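Local coordinates for Lmo2812 protein (PDB 5ZQA), which is a penicillin-binding protein of Listeria monocytogenes that probably acts as a serine-type D-Ala-D-Ala carboxypeptidase in building the peptidoglycan cell wall, at residues E80-D88 with E128-G136; L150-V159 with S170-L181. One frame throughout, in Å; residues are numbered along the deposited sequence.

Contact 1: E80-D88 with E128-G136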
# COMPACT_ATOMS: atom_id res chain seq x y z
N GLU A 80 0.58 3.17 22.23
CA GLU A 80 -0.41 2.11 22.31
C GLU A 80 0.10 0.79 21.74
O GLU A 80 -0.61 -0.21 21.74
CB GLU A 80 -1.69 2.51 21.55
CG GLU A 80 -2.43 3.68 22.16
CD GLU A 80 -3.43 4.33 21.21
OE1 GLU A 80 -3.46 3.98 20.01
OE2 GLU A 80 -4.19 5.22 21.67
N LEU A 81 1.33 0.80 21.23
CA LEU A 81 1.93 -0.34 20.55
C LEU A 81 3.44 -0.19 20.59
O LEU A 81 3.95 0.92 20.40
CB LEU A 81 1.43 -0.44 19.11
CG LEU A 81 1.90 -1.61 18.24
CD1 LEU A 81 1.24 -2.91 18.66
CD2 LEU A 81 1.62 -1.34 16.76
N SER A 82 4.16 -1.28 20.85
CA SER A 82 5.61 -1.25 20.83
C SER A 82 6.17 -2.08 19.69
O SER A 82 5.62 -3.14 19.37
CB SER A 82 6.17 -1.75 22.17
OG SER A 82 5.82 -0.86 23.21
N TRP A 83 7.25 -1.61 19.08
CA TRP A 83 7.86 -2.31 17.97
C TRP A 83 8.39 -3.70 18.35
O TRP A 83 8.54 -4.57 17.48
CB TRP A 83 9.00 -1.48 17.37
CG TRP A 83 8.57 -0.28 16.58
CD1 TRP A 83 8.86 1.03 16.86
CD2 TRP A 83 7.80 -0.27 15.38
NE1 TRP A 83 8.32 1.85 15.90
CE2 TRP A 83 7.66 1.08 14.98
CE3 TRP A 83 7.22 -1.26 14.59
CZ2 TRP A 83 6.96 1.45 13.84
CZ3 TRP A 83 6.52 -0.89 13.46
CH2 TRP A 83 6.40 0.46 13.09
N ASP A 84 8.66 -3.92 19.64
CA ASP A 84 9.25 -5.20 20.05
C ASP A 84 8.23 -6.20 20.59
O ASP A 84 8.61 -7.28 21.04
CB ASP A 84 10.33 -4.97 21.11
CG ASP A 84 9.76 -4.49 22.43
OD1 ASP A 84 8.69 -3.84 22.42
OD2 ASP A 84 10.39 -4.76 23.48
N GLU A 85 6.94 -5.87 20.56
CA GLU A 85 5.93 -6.87 20.91
C GLU A 85 6.04 -8.04 19.94
O GLU A 85 6.27 -7.83 18.75
CB GLU A 85 4.52 -6.29 20.86
CG GLU A 85 4.27 -5.19 21.86
CD GLU A 85 2.82 -4.75 21.86
OE1 GLU A 85 1.95 -5.64 21.73
OE2 GLU A 85 2.57 -3.54 21.96
N LYS A 86 5.87 -9.25 20.45
CA LYS A 86 5.95 -10.45 19.63
C LYS A 86 4.56 -11.02 19.44
O LYS A 86 3.84 -11.28 20.41
CB LYS A 86 6.87 -11.50 20.26
CG LYS A 86 8.31 -11.02 20.43
CD LYS A 86 9.07 -11.15 19.13
CE LYS A 86 10.41 -10.42 19.20
NZ LYS A 86 11.29 -10.92 20.30
N LEU A 87 4.16 -11.19 18.18
CA LEU A 87 2.82 -11.63 17.87
C LEU A 87 2.86 -12.91 17.06
O LEU A 87 3.84 -13.18 16.37
CB LEU A 87 2.07 -10.55 17.10
CG LEU A 87 2.05 -9.17 17.74
CD1 LEU A 87 1.34 -8.23 16.79
CD2 LEU A 87 1.36 -9.22 19.10
N ASP A 88 1.78 -13.68 17.14
CA ASP A 88 1.70 -14.95 16.41
C ASP A 88 0.92 -14.77 15.13
O ASP A 88 -0.21 -14.27 15.15
CB ASP A 88 1.03 -16.01 17.27
CG ASP A 88 1.78 -16.27 18.56
OD1 ASP A 88 2.99 -16.56 18.48
OD2 ASP A 88 1.17 -16.16 19.64
N GLU A 128 -2.89 -9.17 8.90
CA GLU A 128 -4.04 -9.60 9.71
C GLU A 128 -3.67 -9.67 11.19
O GLU A 128 -4.48 -9.33 12.06
CB GLU A 128 -4.56 -10.96 9.24
CG GLU A 128 -5.22 -10.93 7.86
CD GLU A 128 -6.47 -10.07 7.83
OE1 GLU A 128 -6.73 -9.44 6.78
OE2 GLU A 128 -7.20 -10.03 8.85
N THR A 129 -2.44 -10.09 11.45
CA THR A 129 -1.93 -10.23 12.82
C THR A 129 -1.84 -8.86 13.49
O THR A 129 -2.24 -8.68 14.65
CB THR A 129 -0.56 -10.92 12.83
OG1 THR A 129 -0.67 -12.23 12.26
CG2 THR A 129 -0.02 -11.04 14.25
N LEU A 130 -1.33 -7.88 12.75
CA LEU A 130 -1.26 -6.50 13.26
C LEU A 130 -2.65 -5.91 13.52
O LEU A 130 -2.87 -5.29 14.56
CB LEU A 130 -0.50 -5.62 12.28
CG LEU A 130 1.00 -5.94 12.14
CD1 LEU A 130 1.59 -5.25 10.91
CD2 LEU A 130 1.75 -5.54 13.40
N GLY A 131 -3.58 -6.10 12.59
CA GLY A 131 -4.94 -5.61 12.78
C GLY A 131 -5.59 -6.23 14.02
O GLY A 131 -6.26 -5.54 14.78
N ASP A 132 -5.41 -7.54 14.19
CA ASP A 132 -5.94 -8.25 15.35
C ASP A 132 -5.41 -7.68 16.66
O ASP A 132 -6.17 -7.47 17.62
CB ASP A 132 -5.60 -9.74 15.27
CG ASP A 132 -6.49 -10.51 14.33
OD1 ASP A 132 -7.30 -9.90 13.61
OD2 ASP A 132 -6.36 -11.76 14.31
N ARG A 133 -4.11 -7.42 16.71
CA ARG A 133 -3.49 -6.85 17.90
C ARG A 133 -4.08 -5.48 18.21
O ARG A 133 -4.34 -5.14 19.36
CB ARG A 133 -1.97 -6.76 17.71
CG ARG A 133 -1.25 -5.80 18.67
CD ARG A 133 -1.35 -6.21 20.15
NE ARG A 133 -0.61 -5.23 20.95
CZ ARG A 133 -1.09 -4.03 21.29
NH1 ARG A 133 -2.33 -3.70 20.95
NH2 ARG A 133 -0.33 -3.19 21.99
N LEU A 134 -4.32 -4.69 17.17
CA LEU A 134 -4.82 -3.34 17.38
C LEU A 134 -6.29 -3.27 17.80
O LEU A 134 -6.64 -2.50 18.68
CB LEU A 134 -4.60 -2.49 16.13
CG LEU A 134 -3.14 -2.10 15.90
CD1 LEU A 134 -3.01 -1.41 14.56
CD2 LEU A 134 -2.63 -1.22 17.03
N ASP A 135 -7.16 -4.05 17.16
CA ASP A 135 -8.60 -3.90 17.42
C ASP A 135 -9.41 -5.18 17.31
O ASP A 135 -10.64 -5.13 17.23
CB ASP A 135 -9.20 -2.86 16.48
CG ASP A 135 -8.72 -1.45 16.80
OD1 ASP A 135 -9.22 -0.86 17.78
OD2 ASP A 135 -7.86 -0.93 16.06
N GLY A 136 -8.73 -6.33 17.34
CA GLY A 136 -9.40 -7.61 17.21
C GLY A 136 -10.23 -7.71 15.94
O GLY A 136 -9.82 -7.25 14.87
O HOH W 1 -3.32 -0.98 21.69
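Arg133 reaches from the helix segment 128-136 across to 80-88, and nearly every part of its side chain has a partner there. Arg133 CB starts against Leu87, 3.7 Å from Leu87 CD1. With CG anti to the backbone N (chi1 162°) and a bend at chi2, the chain then turns along 80-88: CG touches Leu81 CD1 and Leu87 CD1, and CD comes up beside Glu85 OE1. Beyond that the head group takes over. Arg133 NE donates a nearly straight bond of 2.7 Å to Glu85 OE1, in the guanidinium plane, while Arg133 NH2 gives a second one of 2.9 Å to Glu85 OE2. The arginine therefore holds the carboxylate side-on, through the syn lone pairs of both oxygens, and the two planes lie only 26° apart. Arg133 NH2 makes a further, more bent bond of 3.0 Å to Glu80 O. A water joins that same oxygen to NH1. Leu81 CD1 lies against one face of the guanidinium, toward its rim. Glu85 is itself steadied, since Ser82 N donates to the anti side of OE2 across the type I turn Ser82-Glu85; the same carboxylate serves the turn and the arginine. A turn of helix earlier, Thr129 packs CG2 3.6 Å from Leu87 CB and 3.4 Å from Asp88 O, while its hydroxyl bonds to Asp125 and Val90. Leu130 and Leu134 complete the apolar side through looser contacts with Leu87 and Leu81. Strand 86-88 passes steeply across helix 124-135 and pairs with strand 108-110; Leu87 also packs on helix 111-120, whereas Leu81 and Leu134 both rest on Ala75 of helix 65-77, and Leu134 reaches Phe139 of helix 139-150.

Contact 2: L150-V159 with S170-L181; sequences LGMSSKTTFV and SAVSTTKDLFLL
Thr157 and Val172 form a single antiparallel hydrogen-bonded pair, each N donating to the other's O at 3.0 Å, with residues 152-156, just before it, lying over the start of helix 175-188. Beside that bridge, the side chains of Thr157 and Val172 run side by side in the same direction, OG1 touching CG2, and a water links the threonine hydroxyl to Ser170 O. The polar centre is Asp177, in the first turn of the helix. Asp177 OD2 accepts from two hydroxyls: Ser153 OG at 2.6 Å, on the syn side, and Thr156 OG1 at 2.7 Å, from above the carboxylate plane. Asp177 OD1 takes Ser153 N at 2.8 Å, also from above. Thr156 OG1 in turn accepts from Ser173 OG, so a relay of hydroxyls runs from the bridge strand to the carboxylate; such donors would be expected to favour the charged aspartate. Ser153 sits with OG between its backbone N and carbonyl carbon (chi1 84°), where it can also accept from Lys155 N, making an ST turn. Thr174 is the N-cap of the helix, its OG1 accepting from Asp177 N, so the aspartate joins the capped helix start to the type I turn Ser153-Thr156. Lys155 lays its CD against Thr174 CG2 and sends NZ to the backbone O of Asp55. On the apolar side Met152, bent at chi3, turns Met152 CE onto Asp177 O, 3.4 Å away, and toward Leu181 CB. Leu181 CD2 meets Phe158 CZ at 4.0 Å, and Phe158 continues onto Met67, next to the SxxK motif with its predicted catalytic Ser62 and Lys65. At the far end, Gly151 ends helix 139-150 in a Schellman motif, and Leu180 CD2 packs tightly on Gly151 O, 3.3 Å away.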
# COMPACT_ATOMS: atom_id res chain seq x y z
N LEU A 150 -9.71 11.04 7.92
CA LEU A 150 -8.69 11.61 7.06
C LEU A 150 -9.25 12.38 5.87
O LEU A 150 -8.51 13.12 5.22
CB LEU A 150 -7.78 10.51 6.53
CG LEU A 150 -6.84 9.94 7.58
CD1 LEU A 150 -5.83 9.01 6.92
CD2 LEU A 150 -6.16 11.06 8.37
N GLY A 151 -10.53 12.20 5.59
CA GLY A 151 -11.19 12.93 4.52
C GLY A 151 -11.43 12.14 3.24
O GLY A 151 -11.76 12.73 2.21
N MET A 152 -11.26 10.82 3.29
CA MET A 152 -11.51 10.01 2.10
C MET A 152 -13.02 9.96 1.80
O MET A 152 -13.84 10.17 2.69
CB MET A 152 -10.95 8.59 2.27
CG MET A 152 -9.45 8.56 2.51
SD MET A 152 -8.82 6.89 2.77
CE MET A 152 -8.89 6.20 1.12
N SER A 153 -13.36 9.69 0.55
CA SER A 153 -14.76 9.77 0.13
C SER A 153 -15.55 8.51 0.48
O SER A 153 -15.00 7.49 0.91
CB SER A 153 -14.85 10.02 -1.38
OG SER A 153 -14.76 8.80 -2.10
N SER A 154 -16.86 8.59 0.26
CA SER A 154 -17.73 7.46 0.51
C SER A 154 -17.54 6.32 -0.48
O SER A 154 -18.15 5.25 -0.34
CB SER A 154 -19.19 7.90 0.49
OG SER A 154 -19.54 8.36 -0.80
N LYS A 155 -16.68 6.51 -1.49
CA LYS A 155 -16.43 5.44 -2.44
C LYS A 155 -15.42 4.42 -1.93
O LYS A 155 -15.25 3.35 -2.53
CB LYS A 155 -15.95 6.00 -3.78
CG LYS A 155 -17.05 6.75 -4.51
CD LYS A 155 -16.56 7.30 -5.83
CE LYS A 155 -17.68 8.06 -6.53
NZ LYS A 155 -17.27 8.54 -7.89
N THR A 156 -14.72 4.75 -0.85
CA THR A 156 -13.74 3.83 -0.26
C THR A 156 -14.35 2.97 0.85
O THR A 156 -15.02 3.50 1.73
CB THR A 156 -12.54 4.58 0.32
OG1 THR A 156 -11.82 5.20 -0.75
CG2 THR A 156 -11.58 3.63 1.08
N THR A 157 -14.14 1.66 0.78
CA THR A 157 -14.44 0.76 1.90
C THR A 157 -13.36 -0.31 2.03
O THR A 157 -13.01 -0.98 1.06
CB THR A 157 -15.82 0.07 1.77
OG1 THR A 157 -15.95 -0.49 0.47
CG2 THR A 157 -16.96 1.03 2.01
N PHE A 158 -12.83 -0.43 3.24
CA PHE A 158 -11.89 -1.49 3.60
C PHE A 158 -12.64 -2.64 4.23
O PHE A 158 -13.62 -2.43 4.94
CB PHE A 158 -10.82 -0.96 4.57
CG PHE A 158 -10.00 0.16 4.01
CD1 PHE A 158 -9.00 -0.09 3.09
CD2 PHE A 158 -10.21 1.47 4.41
CE1 PHE A 158 -8.23 0.93 2.56
CE2 PHE A 158 -9.45 2.51 3.88
CZ PHE A 158 -8.45 2.23 2.95
N VAL A 159 -12.17 -3.86 3.98
CA VAL A 159 -12.87 -5.05 4.50
C VAL A 159 -11.99 -5.90 5.41
O VAL A 159 -12.49 -6.77 6.12
CB VAL A 159 -13.42 -5.94 3.34
CG1 VAL A 159 -14.40 -5.16 2.46
CG2 VAL A 159 -12.29 -6.52 2.49
N SER A 170 -15.09 -7.05 -1.27
CA SER A 170 -13.75 -6.58 -1.65
C SER A 170 -13.47 -5.18 -1.14
O SER A 170 -14.36 -4.32 -1.13
CB SER A 170 -13.57 -6.58 -3.17
OG SER A 170 -13.61 -7.89 -3.71
N ALA A 171 -12.22 -4.95 -0.74
CA ALA A 171 -11.74 -3.60 -0.50
C ALA A 171 -11.76 -2.81 -1.80
O ALA A 171 -11.24 -3.28 -2.81
CB ALA A 171 -10.35 -3.64 0.08
N VAL A 172 -12.35 -1.62 -1.77
CA VAL A 172 -12.43 -0.79 -2.97
C VAL A 172 -12.11 0.67 -2.67
O VAL A 172 -12.27 1.13 -1.53
CB VAL A 172 -13.82 -0.86 -3.66
CG1 VAL A 172 -14.12 -2.28 -4.17
CG2 VAL A 172 -14.92 -0.36 -2.73
N SER A 173 -11.69 1.39 -3.70
CA SER A 173 -11.39 2.81 -3.57
C SER A 173 -11.33 3.43 -4.97
O SER A 173 -11.73 2.80 -5.95
CB SER A 173 -10.08 3.02 -2.79
OG SER A 173 -9.91 4.37 -2.41
N THR A 174 -10.83 4.66 -5.06
CA THR A 174 -10.64 5.37 -6.32
C THR A 174 -9.22 5.92 -6.36
O THR A 174 -8.59 6.01 -5.30
CB THR A 174 -11.60 6.55 -6.48
OG1 THR A 174 -11.32 7.52 -5.45
CG2 THR A 174 -13.05 6.09 -6.34
N THR A 175 -8.72 6.31 -7.53
CA THR A 175 -7.38 6.90 -7.53
C THR A 175 -7.34 8.17 -6.68
O THR A 175 -6.33 8.45 -6.04
CB THR A 175 -6.84 7.26 -8.93
OG1 THR A 175 -7.56 8.36 -9.48
CG2 THR A 175 -6.89 6.06 -9.86
N LYS A 176 -8.43 8.92 -6.68
CA LYS A 176 -8.49 10.14 -5.88
C LYS A 176 -8.36 9.83 -4.39
O LYS A 176 -7.59 10.48 -3.68
CB LYS A 176 -9.79 10.91 -6.17
CG LYS A 176 -9.82 11.57 -7.54
CD LYS A 176 -11.09 12.38 -7.71
CE LYS A 176 -11.01 13.29 -8.93
NZ LYS A 176 -9.87 14.25 -8.84
N ASP A 177 -9.10 8.84 -3.90
CA ASP A 177 -9.02 8.49 -2.48
C ASP A 177 -7.67 7.86 -2.12
O ASP A 177 -7.13 8.11 -1.04
CB ASP A 177 -10.15 7.54 -2.12
CG ASP A 177 -11.45 8.26 -1.79
OD1 ASP A 177 -11.44 9.48 -1.51
OD2 ASP A 177 -12.49 7.57 -1.78
N LEU A 178 -7.12 7.06 -3.03
CA LEU A 178 -5.82 6.44 -2.78
C LEU A 178 -4.70 7.50 -2.72
O LEU A 178 -3.77 7.37 -1.92
CB LEU A 178 -5.52 5.37 -3.84
CG LEU A 178 -6.40 4.13 -3.73
CD1 LEU A 178 -6.20 3.27 -4.96
CD2 LEU A 178 -6.08 3.34 -2.45
N PHE A 179 -4.81 8.55 -3.54
CA PHE A 179 -3.88 9.67 -3.43
C PHE A 179 -3.94 10.30 -2.04
O PHE A 179 -2.92 10.58 -1.44
CB PHE A 179 -4.17 10.72 -4.50
CG PHE A 179 -3.50 12.05 -4.24
CD1 PHE A 179 -2.11 12.13 -4.12
CD2 PHE A 179 -4.24 13.20 -4.10
CE1 PHE A 179 -1.48 13.33 -3.86
CE2 PHE A 179 -3.62 14.42 -3.85
CZ PHE A 179 -2.24 14.48 -3.73
N LEU A 180 -5.16 10.52 -1.55
CA LEU A 180 -5.34 11.15 -0.24
C LEU A 180 -4.76 10.27 0.87
O LEU A 180 -4.06 10.77 1.75
CB LEU A 180 -6.83 11.41 0.02
CG LEU A 180 -7.15 12.11 1.34
CD1 LEU A 180 -6.28 13.35 1.54
CD2 LEU A 180 -8.61 12.49 1.36
N LEU A 181 -5.06 8.98 0.83
CA LEU A 181 -4.52 8.07 1.84
C LEU A 181 -3.00 8.06 1.82
O LEU A 181 -2.35 8.16 2.87
CB LEU A 181 -5.05 6.66 1.63
CG LEU A 181 -4.43 5.58 2.49
CD1 LEU A 181 -4.57 5.89 3.98
CD2 LEU A 181 -5.03 4.22 2.13
O HOH W 2 -13.31 9.44 -4.91
O HOH W 3 -16.33 -3.03 0.12

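After the first strands, helix 65-77 leads into the segment 80-88, which ends in strand 86-88. Contact 1 closes when the chain, after strand 108-110 and helix 111-120, returns along helix 124-135: a loop of some forty residues, half of them helical. Helix 139-150 then leads into contact 2, a short loop whose ten intervening residues contain neither helix nor strand. The two follow in series, neither nested nor crossed, with centres about 24 Å apart and nearest atoms about 6 Å apart. Contact 1 fastens the stretch after helix 65-77 and strand 86-88 to helix 124-135; contact 2 ties the end of helix 139-150 to helix 175-188, which packs on strand 246-255 of the five-stranded sheet.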